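Local coordinates for ribosomal RNA small subunit methyltransferase E (Bacillus subtilis, PDB 1VHK), which probably methylates the N3 position of a specific uridine in 16S ribosomal RNA within the assembled 30S subunit, using S-adenosyl-L-methionine as methyl donor, at residues E132-I137 and P151-V156; K82-S87 and Q167-C172; L10-I15 and I70-E75. One frame throughout, in Å; residues are numbered along the deposited sequence.

Interaction 1. Residues E132-I137 and P151-V156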
loop_
_atom_site.group_PDB
_atom_site.type_symbol
_atom_site.label_atom_id
_atom_site.label_comp_id
_atom_site.label_asym_id
_atom_site.label_seq_id
_atom_site.Cartn_x
_atom_site.Cartn_y
_atom_site.Cartn_z
ATOM N N GLU A 132 6.953 1.737 21.332
ATOM C CA GLU A 132 5.830 2.509 21.867
ATOM C C GLU A 132 5.355 3.527 20.840
ATOM O O GLU A 132 4.190 3.905 20.831
ATOM C CB GLU A 132 6.198 3.163 23.190
ATOM C CG GLU A 132 7.074 2.271 24.066
ATOM C CD GLU A 132 7.580 2.960 25.312
ATOM O OE1 GLU A 132 7.106 2.605 26.421
ATOM O OE2 GLU A 132 8.459 3.839 25.207
ATOM N N ARG A 133 6.240 3.927 19.944
ATOM C CA ARG A 133 5.928 4.832 18.855
ATOM C C ARG A 133 5.337 4.036 17.679
ATOM O O ARG A 133 4.410 4.506 17.016
ATOM C CB ARG A 133 7.149 5.611 18.409
ATOM C CG ARG A 133 6.860 6.796 17.529
ATOM C CD ARG A 133 8.124 7.388 16.917
ATOM N NE ARG A 133 7.879 7.963 15.599
ATOM C CZ ARG A 133 7.021 8.933 15.326
ATOM N NH1 ARG A 133 6.283 9.498 16.277
ATOM N NH2 ARG A 133 6.857 9.393 14.086
ATOM N N TRP A 134 5.791 2.811 17.503
ATOM C CA TRP A 134 5.287 1.887 16.511
ATOM C C TRP A 134 3.803 1.550 16.725
ATOM O O TRP A 134 3.007 1.555 15.788
ATOM C CB TRP A 134 6.056 0.554 16.562
ATOM C CG TRP A 134 7.490 0.673 16.138
ATOM C CD1 TRP A 134 8.057 1.680 15.445
ATOM C CD2 TRP A 134 8.527 -0.284 16.369
ATOM N NE1 TRP A 134 9.390 1.427 15.232
ATOM C CE2 TRP A 134 9.700 0.222 15.798
ATOM C CE3 TRP A 134 8.575 -1.527 17.026
ATOM C CZ2 TRP A 134 10.919 -0.459 15.839
ATOM C CZ3 TRP A 134 9.785 -2.191 17.058
ATOM C CH2 TRP A 134 10.927 -1.671 16.461
ATOM N N THR A 135 3.457 1.260 17.963
ATOM C CA THR A 135 2.096 0.961 18.405
ATOM C C THR A 135 1.175 2.157 18.150
ATOM O O THR A 135 0.011 2.041 17.813
ATOM C CB THR A 135 2.126 0.698 19.935
ATOM O OG1 THR A 135 2.862 -0.513 20.160
ATOM C CG2 THR A 135 0.760 0.541 20.513
ATOM N N LYS A 136 1.749 3.334 18.332
ATOM C CA LYS A 136 1.072 4.603 18.119
ATOM C C LYS A 136 0.863 4.836 16.633
ATOM O O LYS A 136 -0.215 5.218 16.178
ATOM C CB LYS A 136 1.870 5.697 18.806
ATOM C CG LYS A 136 1.740 7.117 18.337
ATOM C CD LYS A 136 2.682 8.046 19.124
ATOM C CE LYS A 136 2.159 9.478 19.124
ATOM N NZ LYS A 136 2.219 10.088 17.760
ATOM N N ILE A 137 1.843 4.498 15.808
ATOM C CA ILE A 137 1.734 4.664 14.371
ATOM C C ILE A 137 0.678 3.755 13.759
ATOM O O ILE A 137 -0.035 4.168 12.845
ATOM C CB ILE A 137 3.103 4.444 13.703
ATOM C CG1 ILE A 137 3.963 5.679 14.034
ATOM C CG2 ILE A 137 2.976 4.228 12.209
ATOM C CD1 ILE A 137 5.449 5.426 13.998
ATOM N N PRO A 151 -3.676 -3.258 14.401
ATOM C CA PRO A 151 -2.670 -4.301 14.295
ATOM C C PRO A 151 -1.652 -4.216 15.424
ATOM O O PRO A 151 -1.198 -3.142 15.787
ATOM C CB PRO A 151 -2.035 -4.121 12.940
ATOM C CG PRO A 151 -2.767 -3.056 12.252
ATOM C CD PRO A 151 -3.666 -2.366 13.232
ATOM N N ARG A 152 -1.305 -5.381 15.964
ATOM C CA ARG A 152 -0.318 -5.506 17.011
ATOM C C ARG A 152 1.101 -5.537 16.465
ATOM O O ARG A 152 1.396 -5.998 15.358
ATOM C CB ARG A 152 -0.624 -6.712 17.890
ATOM C CG ARG A 152 0.485 -7.102 18.851
ATOM C CD ARG A 152 -0.044 -7.767 20.109
ATOM N NE ARG A 152 -0.221 -9.207 19.964
ATOM C CZ ARG A 152 0.676 -10.123 20.304
ATOM N NH1 ARG A 152 0.383 -11.409 20.108
ATOM N NH2 ARG A 152 1.844 -9.775 20.837
ATOM N N VAL A 153 1.977 -4.814 17.139
ATOM C CA VAL A 153 3.394 -4.748 16.765
ATOM C C VAL A 153 4.174 -5.509 17.841
ATOM O O VAL A 153 4.059 -5.209 19.038
ATOM C CB VAL A 153 3.902 -3.315 16.647
ATOM C CG1 VAL A 153 5.240 -3.253 15.912
ATOM C CG2 VAL A 153 2.900 -2.422 15.958
HETATM N N MSE A 154 4.871 -6.562 17.461
HETATM C CA MSE A 154 5.530 -7.397 18.479
HETATM C C MSE A 154 6.878 -6.855 18.876
HETATM O O MSE A 154 7.323 -5.804 18.405
HETATM C CB MSE A 154 5.596 -8.833 17.964
HETATM C CG MSE A 154 4.242 -9.337 17.439
HETATM SE SE MSE A 154 4.186 -11.266 17.422
HETATM C CE MSE A 154 4.222 -11.592 19.303
ATOM N N ASP A 155 7.559 -7.563 19.780
ATOM C CA ASP A 155 8.900 -7.110 20.191
ATOM C C ASP A 155 9.921 -7.580 19.166
ATOM O O ASP A 155 9.690 -8.587 18.487
ATOM C CB ASP A 155 9.260 -7.637 21.562
ATOM C CG ASP A 155 8.797 -6.733 22.684
ATOM O OD1 ASP A 155 8.228 -7.271 23.665
ATOM O OD2 ASP A 155 9.014 -5.503 22.562
ATOM N N VAL A 156 10.993 -6.819 18.971
ATOM C CA VAL A 156 11.987 -7.293 17.998
ATOM C C VAL A 156 12.453 -8.695 18.385
ATOM O O VAL A 156 12.676 -9.063 19.525
ATOM C CB VAL A 156 13.115 -6.310 17.790
ATOM C CG1 VAL A 156 12.572 -4.877 17.861
ATOM C CG2 VAL A 156 14.245 -6.502 18.775
#

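Interaction 2. Residues K82-S87 and Q167-C172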
loop_
_atom_site.group_PDB
_atom_site.type_symbol
_atom_site.label_atom_id
_atom_site.label_comp_id
_atom_site.label_asym_id
_atom_site.label_seq_id
_atom_site.Cartn_x
_atom_site.Cartn_y
_atom_site.Cartn_z
ATOM N N LYS A 82 -5.660 -13.521 7.940
ATOM C CA LYS A 82 -4.737 -12.860 8.847
ATOM C C LYS A 82 -3.320 -12.821 8.328
ATOM O O LYS A 82 -2.637 -13.850 8.227
ATOM C CB LYS A 82 -4.759 -13.584 10.214
ATOM C CG LYS A 82 -6.133 -13.456 10.866
ATOM C CD LYS A 82 -6.132 -13.893 12.310
ATOM C CE LYS A 82 -7.506 -13.636 12.945
ATOM N NZ LYS A 82 -7.439 -13.673 14.437
ATOM N N VAL A 83 -2.842 -11.612 7.939
ATOM C CA VAL A 83 -1.476 -11.627 7.414
ATOM C C VAL A 83 -0.521 -10.940 8.352
ATOM O O VAL A 83 -0.838 -9.962 9.032
ATOM C CB VAL A 83 -1.305 -11.391 5.935
ATOM C CG1 VAL A 83 -2.563 -10.955 5.217
ATOM C CG2 VAL A 83 -0.118 -10.523 5.575
ATOM N N TYR A 84 0.518 -11.726 8.696
ATOM C CA TYR A 84 1.577 -11.301 9.580
ATOM C C TYR A 84 2.836 -10.913 8.799
ATOM O O TYR A 84 3.388 -11.723 8.059
ATOM C CB TYR A 84 1.959 -12.404 10.549
ATOM C CG TYR A 84 0.926 -12.687 11.606
ATOM C CD1 TYR A 84 1.201 -12.456 12.952
ATOM C CD2 TYR A 84 -0.308 -13.207 11.271
ATOM C CE1 TYR A 84 0.264 -12.764 13.927
ATOM C CE2 TYR A 84 -1.255 -13.522 12.226
ATOM C CZ TYR A 84 -0.956 -13.289 13.550
ATOM O OH TYR A 84 -1.891 -13.607 14.502
ATOM N N ILE A 85 3.301 -9.702 9.033
ATOM C CA ILE A 85 4.484 -9.192 8.365
ATOM C C ILE A 85 5.714 -9.319 9.261
ATOM O O ILE A 85 5.806 -8.678 10.301
ATOM C CB ILE A 85 4.305 -7.709 7.963
ATOM C CG1 ILE A 85 2.973 -7.489 7.266
ATOM C CG2 ILE A 85 5.460 -7.257 7.083
ATOM C CD1 ILE A 85 2.698 -8.377 6.081
ATOM N N ALA A 86 6.680 -10.138 8.848
ATOM C CA ALA A 86 7.950 -10.206 9.573
ATOM C C ALA A 86 9.005 -9.385 8.829
ATOM O O ALA A 86 9.418 -9.846 7.758
ATOM C CB ALA A 86 8.429 -11.649 9.687
ATOM N N SER A 87 9.530 -8.295 9.401
ATOM C CA SER A 87 10.554 -7.554 8.681
ATOM C C SER A 87 11.937 -7.527 9.296
ATOM O O SER A 87 12.162 -7.069 10.424
ATOM C CB SER A 87 10.094 -6.104 8.436
ATOM O OG SER A 87 8.734 -6.031 8.075
ATOM N N GLN A 167 5.536 -22.210 13.621
ATOM C CA GLN A 167 4.604 -23.291 13.871
ATOM C C GLN A 167 3.177 -22.863 14.133
ATOM O O GLN A 167 2.226 -23.648 13.964
ATOM C CB GLN A 167 5.141 -24.095 15.070
ATOM C CG GLN A 167 5.129 -25.606 14.857
ATOM C CD GLN A 167 5.855 -26.293 16.012
ATOM O OE1 GLN A 167 5.510 -26.016 17.166
ATOM N NE2 GLN A 167 6.851 -27.111 15.707
ATOM N N ASP A 168 2.962 -21.649 14.610
ATOM C CA ASP A 168 1.660 -21.146 14.954
ATOM C C ASP A 168 0.813 -20.790 13.747
ATOM O O ASP A 168 -0.415 -20.738 13.851
ATOM C CB ASP A 168 1.766 -19.916 15.863
ATOM C CG ASP A 168 2.707 -20.056 17.034
ATOM O OD1 ASP A 168 2.848 -19.048 17.779
ATOM O OD2 ASP A 168 3.291 -21.138 17.248
ATOM N N PHE A 169 1.416 -20.555 12.583
ATOM C CA PHE A 169 0.602 -20.132 11.457
ATOM C C PHE A 169 0.246 -21.249 10.493
ATOM O O PHE A 169 1.066 -22.088 10.173
ATOM C CB PHE A 169 1.312 -19.019 10.671
ATOM C CG PHE A 169 1.916 -17.949 11.528
ATOM C CD1 PHE A 169 3.234 -18.032 11.939
ATOM C CD2 PHE A 169 1.172 -16.847 11.905
ATOM C CE1 PHE A 169 3.797 -17.031 12.707
ATOM C CE2 PHE A 169 1.717 -15.859 12.678
ATOM C CZ PHE A 169 3.037 -15.937 13.056
ATOM N N ASP A 170 -0.899 -21.070 9.833
ATOM C CA ASP A 170 -1.283 -21.954 8.738
ATOM C C ASP A 170 -0.253 -22.006 7.635
ATOM O O ASP A 170 0.052 -23.124 7.173
ATOM C CB ASP A 170 -2.671 -21.529 8.228
ATOM C CG ASP A 170 -3.676 -21.648 9.371
ATOM O OD1 ASP A 170 -4.633 -20.864 9.467
ATOM O OD2 ASP A 170 -3.464 -22.580 10.189
ATOM N N LYS A 171 0.324 -20.920 7.143
ATOM C CA LYS A 171 1.327 -20.971 6.092
ATOM C C LYS A 171 2.388 -19.889 6.283
ATOM O O LYS A 171 2.166 -18.846 6.891
ATOM C CB LYS A 171 0.746 -20.798 4.699
ATOM C CG LYS A 171 0.014 -21.950 4.071
ATOM C CD LYS A 171 0.901 -22.712 3.094
ATOM C CE LYS A 171 0.183 -23.927 2.534
ATOM N NZ LYS A 171 -0.118 -24.937 3.591
ATOM N N CYS A 172 3.536 -20.070 5.640
ATOM C CA CYS A 172 4.586 -19.095 5.704
ATOM C C CYS A 172 5.242 -18.873 4.355
ATOM O O CYS A 172 5.814 -19.803 3.812
ATOM C CB CYS A 172 5.696 -19.492 6.706
ATOM S SG CYS A 172 7.105 -18.292 6.579
#

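Interaction 3. Residues L10-I15 and I70-E75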
loop_
_atom_site.group_PDB
_atom_site.type_symbol
_atom_site.label_atom_id
_atom_site.label_comp_id
_atom_site.label_asym_id
_atom_site.label_seq_id
_atom_site.Cartn_x
_atom_site.Cartn_y
_atom_site.Cartn_z
ATOM N N LEU A 10 -14.481 -0.452 25.088
ATOM C CA LEU A 10 -15.728 -1.068 25.474
ATOM C C LEU A 10 -16.098 -2.096 24.397
ATOM O O LEU A 10 -15.500 -2.019 23.313
ATOM C CB LEU A 10 -16.822 -0.028 25.614
ATOM C CG LEU A 10 -16.960 0.708 26.947
ATOM C CD1 LEU A 10 -16.548 -0.190 28.109
ATOM C CD2 LEU A 10 -16.208 2.020 26.970
ATOM N N THR A 11 -16.931 -3.050 24.708
ATOM C CA THR A 11 -17.335 -4.094 23.741
ATOM C C THR A 11 -18.621 -3.637 23.103
ATOM O O THR A 11 -19.227 -2.725 23.703
ATOM C CB THR A 11 -17.553 -5.417 24.501
ATOM O OG1 THR A 11 -16.289 -5.862 25.023
ATOM C CG2 THR A 11 -18.120 -6.487 23.586
ATOM N N LYS A 12 -19.094 -4.173 21.980
ATOM C CA LYS A 12 -20.394 -3.674 21.510
ATOM C C LYS A 12 -21.449 -3.835 22.609
ATOM O O LYS A 12 -22.132 -2.865 22.955
ATOM C CB LYS A 12 -20.882 -4.285 20.213
ATOM C CG LYS A 12 -22.296 -3.787 19.840
ATOM C CD LYS A 12 -22.799 -4.527 18.614
ATOM C CE LYS A 12 -24.303 -4.329 18.448
ATOM N NZ LYS A 12 -24.762 -5.005 17.206
ATOM N N GLN A 13 -21.561 -5.025 23.199
ATOM C CA GLN A 13 -22.560 -5.242 24.238
ATOM C C GLN A 13 -22.431 -4.355 25.444
ATOM O O GLN A 13 -23.468 -3.953 26.016
ATOM C CB GLN A 13 -22.678 -6.733 24.579
ATOM C CG GLN A 13 -23.182 -7.513 23.341
ATOM C CD GLN A 13 -23.680 -8.893 23.690
ATOM O OE1 GLN A 13 -23.144 -9.537 24.594
ATOM N NE2 GLN A 13 -24.703 -9.360 22.981
ATOM N N GLN A 14 -21.234 -3.897 25.811
ATOM C CA GLN A 14 -21.067 -2.951 26.903
ATOM C C GLN A 14 -21.567 -1.564 26.499
ATOM O O GLN A 14 -22.002 -0.806 27.356
ATOM C CB GLN A 14 -19.629 -2.843 27.392
ATOM C CG GLN A 14 -19.059 -4.045 28.090
ATOM C CD GLN A 14 -17.615 -3.913 28.509
ATOM O OE1 GLN A 14 -16.780 -3.276 27.866
ATOM N NE2 GLN A 14 -17.276 -4.538 29.638
ATOM N N ILE A 15 -21.465 -1.192 25.233
ATOM C CA ILE A 15 -21.948 0.111 24.778
ATOM C C ILE A 15 -23.460 0.111 24.626
ATOM O O ILE A 15 -24.112 1.146 24.752
ATOM C CB ILE A 15 -21.289 0.509 23.442
ATOM C CG1 ILE A 15 -19.770 0.540 23.618
ATOM C CG2 ILE A 15 -21.819 1.830 22.931
ATOM C CD1 ILE A 15 -18.972 0.762 22.364
ATOM N N ILE A 70 -25.925 6.629 17.006
ATOM C CA ILE A 70 -27.042 6.842 16.081
ATOM C C ILE A 70 -27.168 5.773 15.024
ATOM O O ILE A 70 -28.252 5.580 14.447
ATOM C CB ILE A 70 -26.969 8.261 15.495
ATOM C CG1 ILE A 70 -25.707 8.464 14.682
ATOM C CG2 ILE A 70 -27.035 9.256 16.658
ATOM C CD1 ILE A 70 -25.506 9.829 14.051
ATOM N N GLU A 71 -26.175 4.882 14.900
ATOM C CA GLU A 71 -26.249 3.840 13.896
ATOM C C GLU A 71 -25.156 2.795 14.002
ATOM O O GLU A 71 -23.996 3.155 14.195
ATOM C CB GLU A 71 -26.131 4.501 12.494
ATOM C CG GLU A 71 -26.729 3.613 11.414
ATOM C CD GLU A 71 -26.021 3.698 10.088
ATOM O OE1 GLU A 71 -25.691 2.616 9.544
ATOM O OE2 GLU A 71 -25.801 4.796 9.556
ATOM N N TRP A 72 -25.527 1.518 13.921
ATOM C CA TRP A 72 -24.529 0.426 13.883
ATOM C C TRP A 72 -24.310 0.102 12.397
ATOM O O TRP A 72 -25.216 -0.437 11.770
ATOM C CB TRP A 72 -25.017 -0.815 14.621
ATOM C CG TRP A 72 -24.946 -0.631 16.116
ATOM C CD1 TRP A 72 -25.982 -0.319 16.957
ATOM C CD2 TRP A 72 -23.754 -0.578 16.897
ATOM N NE1 TRP A 72 -25.496 -0.140 18.235
ATOM C CE2 TRP A 72 -24.146 -0.298 18.226
ATOM C CE3 TRP A 72 -22.412 -0.816 16.631
ATOM C CZ2 TRP A 72 -23.221 -0.210 19.270
ATOM C CZ3 TRP A 72 -21.500 -0.735 17.671
ATOM C CH2 TRP A 72 -21.904 -0.427 18.979
ATOM N N THR A 73 -23.193 0.540 11.848
ATOM C CA THR A 73 -22.926 0.406 10.441
ATOM C C THR A 73 -22.862 -0.998 9.894
ATOM O O THR A 73 -23.051 -1.141 8.678
ATOM C CB THR A 73 -21.640 1.159 10.023
ATOM O OG1 THR A 73 -20.476 0.459 10.514
ATOM C CG2 THR A 73 -21.681 2.556 10.621
ATOM N N ASN A 74 -22.454 -1.986 10.660
ATOM C CA ASN A 74 -22.296 -3.348 10.199
ATOM C C ASN A 74 -21.226 -3.489 9.125
ATOM O O ASN A 74 -21.228 -4.469 8.376
ATOM C CB ASN A 74 -23.629 -3.868 9.650
ATOM C CG ASN A 74 -24.594 -4.185 10.781
ATOM O OD1 ASN A 74 -24.182 -4.831 11.736
ATOM N ND2 ASN A 74 -25.825 -3.724 10.634
ATOM N N GLU A 75 -20.320 -2.551 9.039
ATOM C CA GLU A 75 -19.271 -2.488 8.054
ATOM C C GLU A 75 -18.024 -3.217 8.525
ATOM O O GLU A 75 -17.556 -3.008 9.636
ATOM C CB GLU A 75 -18.923 -1.014 7.769
ATOM C CG GLU A 75 -19.654 -0.412 6.593
ATOM C CD GLU A 75 -19.389 -1.129 5.285
ATOM O OE1 GLU A 75 -20.367 -1.454 4.576
ATOM O OE2 GLU A 75 -18.213 -1.366 4.921
#

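Interaction 1. Residues E132-I137 and P151-V156
Trp-134 and two valines, Val-153 and Val-156, make this a mainly apolar contact between helix 131-144 and the extended chain that follows it, with no cross-segment hydrogen bond. The backbones come closest at Thr-135 and Val-153, whose CA atoms are 6.1 Å apart.

Van der Waals packing falls into two groups. In the first, the two branches of Val-153 have separate targets. CG1, set anti to the backbone N (chi1 -165°), approaches the indole obliquely, with CG1 3.9 Å from CE3 of Trp-134 and about equally near its CB. CG2 turns to the helix backbone instead, 4.0 Å from the carbonyl O of Trp-134. In the second group, CG1 of Val-156 abuts the far edge of the indole in the ring plane, 3.9 Å from CH2 of Trp-134. Replacing Val-153 by an alanine removes both branches, which would probably open a gap beside CB and CE3 of Trp-134 and leave the helix backbone there without its packed methyl.

The polar groups here bond within the helix or to other parts of the chain: Thr-135 OG1 hydrogen-bonds to the carbonyl of Arg-131, while Arg-152 and Met-154 pair by backbone with Phe-110. Trp-134 also reaches Leu-95, Ile-99 and Pro-112. Strand 109-113, helix 131-144 and the short, weakly bonded strand 152-153, parallel to 109-113 and next to it, follow in chain order as a beta-alpha-beta crossover of the SPOUT methyltransferase domain.

Interaction 2. Residues K82-S87 and Q167-C172
Tyr-84 and Phe-169 mark the closest backbone approach, yet their CA atoms are 9.1 Å apart, too far for direct strand pairing. Residues 82-87 run as a regular strand, whereas Phe-169 belongs to the loop leading into strand 171-175. Strand 200-205 lies between the two in the sheet: Tyr-84 pairs by backbone with its Leu-201 and Ile-203, and the side chain of Phe-169 touches its Ser-200.

This is the six-stranded parallel sheet of the SPOUT methyltransferase domain, and the contact reaches across strand 200-205 on one side of it. Val-83 and Ile-85, the neighbours of Tyr-84 in sequence, touch Leu-244 of helix 239-253.

The two rings form a T-shaped (edge-to-face) pair. Their planes meet at 67° and their centroids are 4.7 Å apart, with Phe-169 supplying the edge and Tyr-84 the face. CE2 of Phe-169 is the leading atom, sitting over the centre of the tyrosine ring at a height of 3.3 Å. Its ring neighbours stand farther back: CZ is 3.9 Å from CD1 of Tyr-84, and CD2 is 4.0 Å from CD2 of Tyr-84. CB of Phe-169 already points to the strand, and with CG anti to the carbonyl carbon (chi1 -45°) the ring carries CE2 over Tyr-84. Tyr-84 also meets the ring of His-108 and touches Leu-202 and Ala-109.

Interaction 3. Residues L10-I15 and I70-E75
Lys-12 lays its aliphatic chain over one face of the Trp-72 indole, running outward from the six-membered ring to the five-membered one. CB of Lys-12 lies 4.2 Å from CH2 of Trp-72. CG of Lys-12, anti to the backbone N (chi1 176°), makes the CH-pi contact, 3.8 Å from the centroid of the six-membered ring of Trp-72 and 25° off the normal. Beyond CG the chain is extended, which carries it across the indole. CD of Lys-12 passes 4.1 Å from CZ3 of Trp-72, and CE of Lys-12 is 4.0 Å from CE2 of Trp-72. NZ of Lys-12 finishes above the five-membered ring of Trp-72, 4.6 Å from its centroid and 14° off the normal, a cation-pi geometry. Ile-15 adds apolar contact through CG2, 4.4 Å from CZ2 of Trp-72.

The backbone N of Lys-12 is hydrogen-bonded to Asp-49 OD2, and Phe-51 touches both Lys-12 and Trp-72. Ile-70 and Glu-71 face Lys-54 in a classic beta bulge. Through the Lys-12 and Ile-15 contacts with Trp-72, the short helix 12-16 is joined to the end of strand 64-72, which lies between strands 52-60 and 21-24 in the mixed N-terminal sheet of the PUA domain.

Interactions 1 and 2 belong to one unit. Both reach the parallel sheet of the methyltransferase domain, their centres are 17 Å apart, and their nearest atoms come to about 5 Å without touching. In sequence, interaction 1 is nested within the loop that interaction 2 closes. Interaction 3 stands apart on the mixed sheet: its centre is 26 Å from that of interaction 1 and 30 Å from that of interaction 2. It closes before either of the others opens, and strand 64-72, which carries the first part of its second segment, directly precedes strand 82-88. SPOUT methyltransferases bind S-adenosyl-L-methionine at a C-terminal knot, which would place the cofactor in the domain of interactions 1 and 2.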